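Local coordinates for protein aminopeptidase (Aneurinibacillus sp. AM-1, PDB 5IB9) that probably acts as a zinc-dependent exopeptidase of the M28 family, removing amino acids from the N-terminal ends of peptides, at residues V245-E250 and F298-V303. Numbering follows the deposited sequence.
With ZN (zinc ion), chain C; BES (2-(3-amino-2-hydroxy-4-phenyl-butyrylamino)-4-methyl-pentanoic acid), chain H.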
ATOM      1  N   VAL A 245      -7.561  19.005 -13.831  1.00  8.42           N
ATOM      2  CA  VAL A 245      -8.856  18.690 -13.162  1.00  8.46           C
ATOM      3  C   VAL A 245      -9.984  19.313 -13.987  1.00  8.57           C
ATOM      4  O   VAL A 245     -11.015  18.636 -14.217  1.00  9.33           O
ATOM      5  CB  VAL A 245      -8.855  19.262 -11.779  1.00  9.78           C
ATOM      6  CG1 VAL A 245     -10.325  19.131 -11.221  1.00 10.15           C
ATOM      7  CG2 VAL A 245      -7.867  18.482 -10.859  1.00  9.80           C
ATOM      8  N   ALA A 246      -9.761  20.562 -14.425  1.00 10.21           N
ATOM      9  CA  ALA A 246     -10.807  21.210 -15.181  1.00  9.89           C
ATOM     10  C   ALA A 246     -11.141  20.539 -16.518  1.00  8.09           C
ATOM     11  O   ALA A 246     -12.312  20.392 -16.924  1.00 11.28           O
ATOM     12  CB  ALA A 246     -10.386  22.684 -15.491  1.00 10.72           C
ATOM     13  N   VAL A 247     -10.073  20.056 -17.208  1.00 10.00           N
ATOM     14  CA  VAL A 247     -10.304  19.260 -18.479  1.00  9.11           C
ATOM     15  C   VAL A 247     -10.957  17.908 -18.176  1.00  8.92           C
ATOM     16  O   VAL A 247     -11.834  17.477 -18.868  1.00 11.17           O
ATOM     17  CB  VAL A 247      -8.983  19.065 -19.257  1.00  9.04           C
ATOM     18  CG1 VAL A 247      -9.205  18.263 -20.554  1.00 11.41           C
ATOM     19  CG2 VAL A 247      -8.428  20.488 -19.616  1.00 13.87           C
ATOM     20  N   THR A 248     -10.565  17.292 -17.067  1.00  8.80           N
ATOM     21  CA  THR A 248     -11.147  16.009 -16.641  1.00  8.91           C
ATOM     22  C   THR A 248     -12.679  16.174 -16.401  1.00 10.30           C
ATOM     23  O   THR A 248     -13.441  15.399 -16.952  1.00  9.79           O
ATOM     24  CB  THR A 248     -10.465  15.462 -15.402  1.00  9.05           C
ATOM     25  OG1 THR A 248      -9.081  15.191 -15.699  1.00  9.13           O
ATOM     26  CG2 THR A 248     -11.097  14.076 -14.976  1.00  9.86           C
ATOM     27  N   LEU A 249     -13.053  17.203 -15.648  1.00  9.30           N
ATOM     28  CA  LEU A 249     -14.482  17.479 -15.355  1.00  9.29           C
ATOM     29  C   LEU A 249     -15.205  17.807 -16.639  1.00  9.65           C
ATOM     30  O   LEU A 249     -16.265  17.288 -16.856  1.00 11.62           O
ATOM     31  CB  LEU A 249     -14.567  18.622 -14.326  1.00 10.48           C
ATOM     32  CG  LEU A 249     -14.229  18.291 -12.911  1.00  9.86           C
ATOM     33  CD1 LEU A 249     -14.298  19.579 -12.088  1.00 11.73           C
ATOM     34  CD2 LEU A 249     -15.281  17.276 -12.362  1.00 13.01           C
ATOM     35  N   GLU A 250     -14.580  18.675 -17.450  1.00 10.39           N
ATOM     36  CA  GLU A 250     -15.282  19.128 -18.639  1.00 11.83           C
ATOM     37  C   GLU A 250     -15.514  17.946 -19.596  1.00 12.25           C
ATOM     38  O   GLU A 250     -16.566  17.817 -20.254  1.00 11.94           O
ATOM     39  CB  GLU A 250     -14.606  20.330 -19.243  1.00 10.96           C
ATOM     40  CG  GLU A 250     -15.365  20.853 -20.526  1.00 13.04           C
ATOM     41  CD  GLU A 250     -16.818  21.316 -20.361  1.00 15.77           C
ATOM     42  OE1 GLU A 250     -17.387  21.443 -19.253  1.00 15.58           O
ATOM     43  OE2 GLU A 250     -17.409  21.505 -21.461  1.00 14.49           O
ATOM     44  N   PHE A 298      -5.224   8.209 -20.011  1.00  8.71           N
ATOM     45  CA  PHE A 298      -4.855   9.609 -20.412  1.00  9.35           C
ATOM     46  C   PHE A 298      -4.653  10.418 -19.174  1.00 11.62           C
ATOM     47  O   PHE A 298      -5.576  10.624 -18.426  1.00 13.08           O
ATOM     48  CB  PHE A 298      -5.942  10.237 -21.252  1.00 11.91           C
ATOM     49  CG  PHE A 298      -6.202   9.561 -22.577  1.00  9.49           C
ATOM     50  CD1 PHE A 298      -5.888  10.286 -23.772  1.00 11.04           C
ATOM     51  CD2 PHE A 298      -6.772   8.288 -22.693  1.00  9.75           C
ATOM     52  CE1 PHE A 298      -6.137   9.711 -24.998  1.00 13.42           C
ATOM     53  CE2 PHE A 298      -7.013   7.714 -23.963  1.00 11.34           C
ATOM     54  CZ  PHE A 298      -6.708   8.418 -25.102  1.00 12.99           C
ATOM     55  N   GLN A 299      -3.442  10.882 -18.902  1.00  7.86           N
ATOM     56  CA  GLN A 299      -3.138  11.764 -17.772  1.00  8.05           C
ATOM     57  C   GLN A 299      -2.996  13.237 -18.169  1.00  8.59           C
ATOM     58  O   GLN A 299      -2.301  13.525 -19.156  1.00 10.04           O
ATOM     59  CB  GLN A 299      -1.852  11.297 -17.089  1.00  9.38           C
ATOM     60  CG  GLN A 299      -1.379  12.280 -15.990  1.00 11.30           C
ATOM     61  CD  GLN A 299      -2.277  12.279 -14.720  1.00  9.76           C
ATOM     62  OE1 GLN A 299      -3.218  11.550 -14.613  1.00  9.78           O
ATOM     63  NE2 GLN A 299      -1.914  13.047 -13.709  1.00 10.72           N
ATOM     64  N   LEU A 300      -3.787  14.106 -17.548  1.00  9.59           N
ATOM     65  CA  LEU A 300      -3.763  15.574 -17.929  1.00  9.26           C
ATOM     66  C   LEU A 300      -3.105  16.303 -16.764  1.00  9.68           C
ATOM     67  O   LEU A 300      -3.616  16.338 -15.645  1.00 10.90           O
ATOM     68  CB  LEU A 300      -5.249  16.009 -18.026  1.00 10.09           C
ATOM     69  CG  LEU A 300      -6.106  15.295 -19.104  1.00  9.58           C
ATOM     70  CD1 LEU A 300      -7.517  15.540 -18.782  1.00 12.19           C
ATOM     71  CD2 LEU A 300      -5.842  16.178 -20.382  1.00 20.25           C
ATOM     72  N   ASP A 301      -1.912  16.835 -17.052  1.00  9.72           N
ATOM     73  CA  ASP A 301      -1.156  17.592 -15.964  1.00 11.53           C
ATOM     74  C   ASP A 301      -0.451  18.747 -16.673  1.00 13.79           C
ATOM     75  O   ASP A 301       0.418  18.494 -17.521  1.00 12.73           O
ATOM     76  CB  ASP A 301      -0.170  16.629 -15.388  1.00 12.10           C
ATOM     77  CG  ASP A 301       0.408  17.063 -13.990  1.00 13.54           C
ATOM     78  OD1 ASP A 301       0.155  18.211 -13.601  1.00 14.72           O
ATOM     79  OD2 ASP A 301       0.975  16.270 -13.207  1.00 14.61           O
ATOM     80  N   MET A 302      -0.802  19.948 -16.247  1.00 12.86           N
ATOM     81  CA  MET A 302      -0.321  21.205 -16.802  1.00 10.02           C
ATOM     82  C   MET A 302      -0.707  21.410 -18.247  1.00 11.72           C
ATOM     83  O   MET A 302       0.099  21.267 -19.114  1.00 11.91           O
ATOM     84  CB  MET A 302       1.178  21.312 -16.554  1.00 11.36           C
ATOM     85  CG  MET A 302       1.405  21.420 -15.141  1.00 11.76           C
ATOM     86  SD  MET A 302       3.138  21.362 -14.555  1.00 16.70           S
ATOM     87  CE  MET A 302       3.869  22.691 -15.480  1.00 21.70           C
ATOM     88  N   VAL A 303      -1.970  21.755 -18.445  1.00 11.39           N
ATOM     89  CA  VAL A 303      -2.534  21.787 -19.775  1.00 11.75           C
ATOM     90  C   VAL A 303      -3.283  23.100 -20.090  1.00  9.91           C
ATOM     91  O   VAL A 303      -4.117  23.162 -20.988  1.00 12.23           O
ATOM     92  CB  VAL A 303      -3.540  20.621 -20.023  1.00  9.80           C
ATOM     93  CG1 VAL A 303      -2.734  19.282 -20.072  1.00 12.39           C
ATOM     94  CG2 VAL A 303      -4.654  20.523 -18.885  1.00 13.22           C
TER
HETATM   95 ZN    ZN C1002       1.205  18.073 -11.783  1.00 13.08          ZN
HETATM   96  N2  BES H1007       3.295  18.143 -13.276  1.00 29.66           N
HETATM   97  C1  BES H1007       4.456  17.687 -12.512  1.00 27.97           C
HETATM   98  C6  BES H1007       5.319  16.824 -13.429  1.00 33.25           C
HETATM   99  C7  BES H1007       6.073  17.502 -14.568  1.00 35.98           C
HETATM  100  C8  BES H1007       6.682  18.776 -14.439  1.00 34.28           C
HETATM  101  C12 BES H1007       6.191  16.797 -15.786  1.00 37.64           C
HETATM  102  C9  BES H1007       7.395  19.320 -15.528  1.00 36.77           C
HETATM  103  C11 BES H1007       6.905  17.349 -16.886  1.00 37.15           C
HETATM  104  C10 BES H1007       7.496  18.615 -16.745  1.00 38.14           C
HETATM  105  C2  BES H1007       3.997  16.905 -11.276  1.00 30.12           C
HETATM  106  O2  BES H1007       2.976  17.763 -10.770  1.00 16.18           O
HETATM  107  C3  BES H1007       5.169  16.888 -10.356  1.00 31.36           C
HETATM  108  O3  BES H1007       5.545  17.957  -9.888  1.00 33.29           O
HETATM  109  N1  BES H1007       5.770  15.762 -10.181  1.00 31.73           N
HETATM  110  C4  BES H1007       6.977  15.718  -9.350  1.00 32.45           C
HETATM  111  C13 BES H1007       7.371  14.251  -9.382  1.00 32.18           C
HETATM  112  C14 BES H1007       6.343  13.305  -8.753  1.00 36.21           C
HETATM  113  C15 BES H1007       7.018  11.940  -8.789  1.00 33.67           C
HETATM  114  C16 BES H1007       5.877  13.698  -7.350  1.00 31.23           C
HETATM  115  C5  BES H1007       8.165  16.447  -9.964  1.00 38.43           C
HETATM  116  O1  BES H1007       9.138  16.761  -9.218  1.00 42.14           O
HETATM  117  O4  BES H1007       8.217  16.731 -11.175  1.00 34.51           O
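Helix segment 245-250 packs against the C-terminal end of strand 294-300 and the loop that follows it, the backbones coming nearest where the CA atoms of Thr-248 and Leu-300 lie 7.5 Å apart. No hydrogen bond joins the two segments; the contact is made by branched side chains. Leu-300 points toward the helix and, with Val-247, makes up the larger part of the contact: its CD1 lies 3.7 Å from Val-247 CG1, and the two side chains meet at about a right angle. The same methyl comes within 3.5 Å of Thr-248 OG1. That hydroxyl is held beside the backbone N of its own residue (chi1 -63°) and hydrogen-bonds Gly-244 O one turn back and Ser-227 OG, which suits threonine to a buried site next to leucine. Val-247 divides its methyls: CG1, anti to its backbone N (chi1 -180°), serves Leu-300, while CG2 meets Val-303 CG2 at 3.8 Å. Short, beta-branched valines fit here because they bring methyls to the interface without a long, flexible chain.

Between Leu-300 and Val-303 the chain turns to the active site. Asp-301, pointing away from the helix, grips the zinc ion with both carboxylate oxygens, OD1 at 2.1 Å and OD2 at 2.3 Å, alongside His-228 and Asp-240; the inhibitor supplies N2 and O2. Ser-346 OG also hydrogen-bonds Asp-301 OD2, a second-shell bond that would further restrain the carboxylate. Met-302 SD lies 3.5 Å from inhibitor N2. The chain therefore turns an apolar residue, Leu-300, to the helix and the next one, Asp-301, to the metal.

Strand 294-300 runs parallel to strands 222-228 and 358-364 on its two sides. Helix 15-25 covers Val-247 through Met-18, and helix 382-400 reaches Leu-300 through Val-388, enclosing the contact within the M28 peptidase core.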